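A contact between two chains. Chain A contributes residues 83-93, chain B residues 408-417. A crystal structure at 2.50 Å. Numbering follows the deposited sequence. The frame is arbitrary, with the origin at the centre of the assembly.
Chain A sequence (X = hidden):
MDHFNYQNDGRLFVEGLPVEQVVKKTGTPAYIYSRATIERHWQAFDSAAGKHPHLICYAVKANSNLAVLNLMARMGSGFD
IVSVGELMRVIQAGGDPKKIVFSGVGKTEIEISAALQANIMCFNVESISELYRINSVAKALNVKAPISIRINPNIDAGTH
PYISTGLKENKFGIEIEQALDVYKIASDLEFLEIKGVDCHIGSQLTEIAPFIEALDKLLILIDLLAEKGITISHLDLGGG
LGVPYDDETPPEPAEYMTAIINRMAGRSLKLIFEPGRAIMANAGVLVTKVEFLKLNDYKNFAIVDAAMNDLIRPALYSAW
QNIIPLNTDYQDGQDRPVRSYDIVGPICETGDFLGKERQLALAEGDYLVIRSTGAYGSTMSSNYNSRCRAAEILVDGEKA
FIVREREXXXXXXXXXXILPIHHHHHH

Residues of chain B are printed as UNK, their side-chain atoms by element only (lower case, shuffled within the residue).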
# COMPACT_ATOMS: atom_id res chain seq x y z
N SER A 83 -11.59 11.33 -8.63
CA SER A 83 -12.28 11.34 -7.36
C SER A 83 -12.54 12.76 -6.93
O SER A 83 -11.92 13.69 -7.43
CB SER A 83 -11.46 10.64 -6.27
OG SER A 83 -10.30 11.39 -5.95
N VAL A 84 -13.44 12.91 -5.96
CA VAL A 84 -13.66 14.22 -5.36
C VAL A 84 -12.42 14.68 -4.61
O VAL A 84 -12.18 15.85 -4.51
CB VAL A 84 -14.89 14.22 -4.44
CG1 VAL A 84 -14.73 13.24 -3.29
CG2 VAL A 84 -15.16 15.63 -3.91
N GLY A 85 -11.64 13.75 -4.07
CA GLY A 85 -10.41 14.11 -3.46
C GLY A 85 -9.49 14.82 -4.46
O GLY A 85 -8.89 15.86 -4.14
N GLU A 86 -9.43 14.29 -5.68
CA GLU A 86 -8.63 14.93 -6.73
C GLU A 86 -9.23 16.24 -7.18
O GLU A 86 -8.49 17.21 -7.42
CB GLU A 86 -8.40 13.99 -7.91
CG GLU A 86 -7.47 12.84 -7.52
CD GLU A 86 -6.97 12.01 -8.67
OE1 GLU A 86 -7.50 12.17 -9.79
OE2 GLU A 86 -6.02 11.23 -8.47
N LEU A 87 -10.56 16.30 -7.28
CA LEU A 87 -11.22 17.56 -7.59
C LEU A 87 -10.77 18.64 -6.62
O LEU A 87 -10.37 19.73 -7.04
CB LEU A 87 -12.71 17.39 -7.53
CG LEU A 87 -13.56 18.66 -7.62
CD1 LEU A 87 -13.32 19.40 -8.94
CD2 LEU A 87 -15.05 18.35 -7.49
N MET A 88 -10.83 18.34 -5.33
CA MET A 88 -10.51 19.33 -4.28
C MET A 88 -9.03 19.69 -4.29
O MET A 88 -8.64 20.81 -4.02
CB MET A 88 -10.95 18.84 -2.90
CG MET A 88 -12.44 18.68 -2.75
SD MET A 88 -13.34 20.16 -3.36
CE MET A 88 -14.76 19.44 -4.14
N ARG A 89 -8.18 18.73 -4.60
CA ARG A 89 -6.76 19.01 -4.71
C ARG A 89 -6.56 20.02 -5.80
O ARG A 89 -5.79 20.97 -5.63
CB ARG A 89 -5.96 17.72 -5.04
CG ARG A 89 -5.60 16.89 -3.82
CD ARG A 89 -4.80 15.64 -4.20
NE ARG A 89 -4.19 14.98 -3.05
CZ ARG A 89 -3.10 15.44 -2.42
NH1 ARG A 89 -2.48 16.55 -2.81
NH2 ARG A 89 -2.63 14.80 -1.39
N VAL A 90 -7.19 19.80 -6.94
CA VAL A 90 -6.96 20.67 -8.08
C VAL A 90 -7.43 22.08 -7.79
O VAL A 90 -6.77 23.06 -8.14
CB VAL A 90 -7.62 20.15 -9.34
CG1 VAL A 90 -7.74 21.25 -10.39
CG2 VAL A 90 -6.82 18.99 -9.91
N ILE A 91 -8.57 22.20 -7.14
CA ILE A 91 -9.05 23.51 -6.78
C ILE A 91 -8.12 24.15 -5.78
O ILE A 91 -7.76 25.33 -5.90
CB ILE A 91 -10.48 23.45 -6.20
CG1 ILE A 91 -11.47 23.11 -7.33
CG2 ILE A 91 -10.84 24.78 -5.56
CD1 ILE A 91 -12.81 22.62 -6.82
N GLN A 92 -7.73 23.38 -4.78
CA GLN A 92 -6.80 23.86 -3.75
C GLN A 92 -5.51 24.42 -4.38
O GLN A 92 -5.03 25.44 -3.98
CB GLN A 92 -6.46 22.74 -2.78
CG GLN A 92 -5.91 23.23 -1.47
CD GLN A 92 -6.99 23.80 -0.55
OE1 GLN A 92 -8.17 23.45 -0.63
NE2 GLN A 92 -6.57 24.67 0.35
N ALA A 93 -5.01 23.75 -5.42
CA ALA A 93 -3.80 24.20 -6.11
C ALA A 93 -4.03 25.35 -7.12
O ALA A 93 -3.08 25.79 -7.77
CB ALA A 93 -3.17 23.02 -6.83
N UNK B 408 -11.08 12.71 6.52
CA UNK B 408 -11.75 13.78 5.77
C UNK B 408 -10.83 14.21 4.60
O UNK B 408 -9.62 14.08 4.67
o UNK B 408 -14.82 13.68 8.32
c UNK B 408 -11.99 15.01 6.65
o UNK B 408 -14.91 15.25 6.81
c UNK B 408 -12.78 14.77 7.91
c UNK B 408 -14.26 14.56 7.64
N UNK B 409 -11.46 14.73 3.55
CA UNK B 409 -10.74 15.15 2.38
C UNK B 409 -9.61 16.12 2.69
O UNK B 409 -8.52 15.95 2.19
c UNK B 409 -12.74 15.00 0.70
c UNK B 409 -12.15 13.91 -0.15
c UNK B 409 -11.67 15.83 1.37
c UNK B 409 -13.61 15.93 -0.16
N UNK B 410 -9.85 17.09 3.55
CA UNK B 410 -8.82 18.07 3.89
C UNK B 410 -7.60 17.47 4.62
O UNK B 410 -6.53 18.09 4.67
c UNK B 410 -10.69 19.96 6.77
c UNK B 410 -9.90 18.89 6.07
n UNK B 410 -13.08 19.48 6.78
c UNK B 410 -9.39 19.24 4.67
c UNK B 410 -12.00 20.19 6.05
N UNK B 411 -7.70 16.24 5.11
CA UNK B 411 -6.52 15.54 5.62
C UNK B 411 -5.61 15.07 4.50
O UNK B 411 -4.45 14.73 4.78
o UNK B 411 -7.48 15.82 8.26
o UNK B 411 -8.59 13.83 8.18
c UNK B 411 -7.74 14.70 7.73
c UNK B 411 -6.92 14.32 6.48
N UNK B 412 -6.13 14.94 3.28
CA UNK B 412 -5.34 14.32 2.22
C UNK B 412 -4.06 15.09 1.92
O UNK B 412 -3.03 14.50 1.71
c UNK B 412 -8.18 13.33 -0.23
c UNK B 412 -6.15 14.17 0.95
c UNK B 412 -6.80 11.73 1.00
c UNK B 412 -7.30 13.14 0.97
N UNK B 413 -4.13 16.42 1.94
CA UNK B 413 -3.01 17.25 1.57
C UNK B 413 -2.41 17.96 2.79
O UNK B 413 -1.71 18.95 2.65
c UNK B 413 -7.96 18.21 -0.55
c UNK B 413 -3.42 18.26 0.50
c UNK B 413 -5.93 18.93 0.48
c UNK B 413 -8.67 19.23 0.12
c UNK B 413 -6.59 18.06 -0.38
c UNK B 413 -4.52 20.12 1.77
c UNK B 413 -8.05 20.09 0.98
c UNK B 413 -6.67 19.92 1.15
n UNK B 413 -5.78 20.63 1.93
c UNK B 413 -4.55 19.08 0.90
N UNK B 414 -2.67 17.48 3.99
CA UNK B 414 -2.03 17.97 5.19
C UNK B 414 -0.52 17.99 5.06
O UNK B 414 0.09 17.05 4.66
c UNK B 414 -3.77 17.52 6.99
n UNK B 414 -1.97 17.07 10.64
n UNK B 414 -1.85 14.89 10.15
n UNK B 414 -3.22 16.14 8.93
c UNK B 414 -2.35 16.06 9.92
c UNK B 414 -2.42 17.15 6.41
c UNK B 414 -3.91 17.31 8.49
N UNK B 415 0.05 19.12 5.35
CA UNK B 415 1.49 19.34 5.22
C UNK B 415 2.03 19.60 3.83
O UNK B 415 3.25 19.63 3.66
N UNK B 416 1.14 19.77 2.85
CA UNK B 416 1.53 20.14 1.48
C UNK B 416 1.55 21.67 1.21
O UNK B 416 0.81 22.41 1.86
o UNK B 416 -0.02 16.04 -0.56
c UNK B 416 0.11 17.27 -0.68
o UNK B 416 -0.31 17.91 -1.67
c UNK B 416 0.84 17.99 0.44
c UNK B 416 0.61 19.48 0.48
N UNK B 417 2.40 22.12 0.27
CA UNK B 417 2.69 23.54 0.02
C UNK B 417 2.84 23.82 -1.46
O UNK B 417 3.54 23.09 -2.15
n UNK B 417 4.28 22.99 4.21
c UNK B 417 3.98 23.98 0.70
n UNK B 417 3.12 24.34 3.02
c UNK B 417 3.31 23.89 4.25
c UNK B 417 3.99 23.72 2.16
c UNK B 417 4.71 22.85 2.91

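Position 408 of chain B carries three side-chain carbons, the third bearing two oxygens, and touches nothing in the chain A stretch; it is Glu B408. Position 409 has four carbons forked at the second, and the fork sits against Val A84, Gly A85 and Met A88 on the first turns of the chain A helix. This is Leu B409: CD2 is 3.7 Å from Gly A85 CA, while CD1 is 4.1 Å from Val A84 CG2 and 4.0 Å from Met A88 CG.

At position 410 four carbons in a row end in a nitrogen, and that end leads away from chain A: Lys B410. Position 411 has two carbons, the second with two oxygens, and is out of reach of the helix. This is Asp B411, whose OD2 accepts from the backbone N of Glu B408 at 3.2 Å.

Position 412 repeats the four carbons forked at the second and lies against Gly A85, its CA-to-CB bond pointing toward the helix. The fork makes it Leu B412. Its CD1 is 4.0 Å from Gly A85 CA; a CB on that glycine would come within 3.1 Å of the same atom, so the close fit depends on the bare backbone.

Position 413 holds one carbon followed by fused five- and six-membered rings of eight carbons and one nitrogen, which lie against Met A88, Arg A89 and Gln A92; only tryptophan has them. In Trp B413, CH2 lies 3.8 Å from Met A88 CB and CE3 3.8 Å from Arg A89 CG, with Gln A92 CG over one face of the ring.

Position 414, three carbons, a nitrogen, then a carbon with two more nitrogens, is Arg B414, its CA-to-CB bond directed away from chain A. Position 415 has no side-chain atoms and a positive phi of 79°, as suits Gly B415 in the type II turn that runs from Trp B413 to position 416.

Position 416 shows three carbons, the third with two oxygens, and these meet the guanidinium of Arg A89. As Glu B416 it forms a salt bridge with two hydrogen bonds: Arg A89 NH1 to OE1 at 2.8 Å and Arg A89 NH2 to OE2 at 3.0 Å. Position 417, one carbon and a five-membered ring of three carbons and two nitrogens, is His B417, beyond reach of the helix.

The contact joins an apolar patch to a charged clasp. Leu B409, Leu B412 and Trp B413 pack against one face of the helix, while Arg A89 extends past the indole, with Trp B413 CB over one face of its guanidinium, to the carboxylate that the turn presents.

Chain B (408-417) ELKDLWRGEH
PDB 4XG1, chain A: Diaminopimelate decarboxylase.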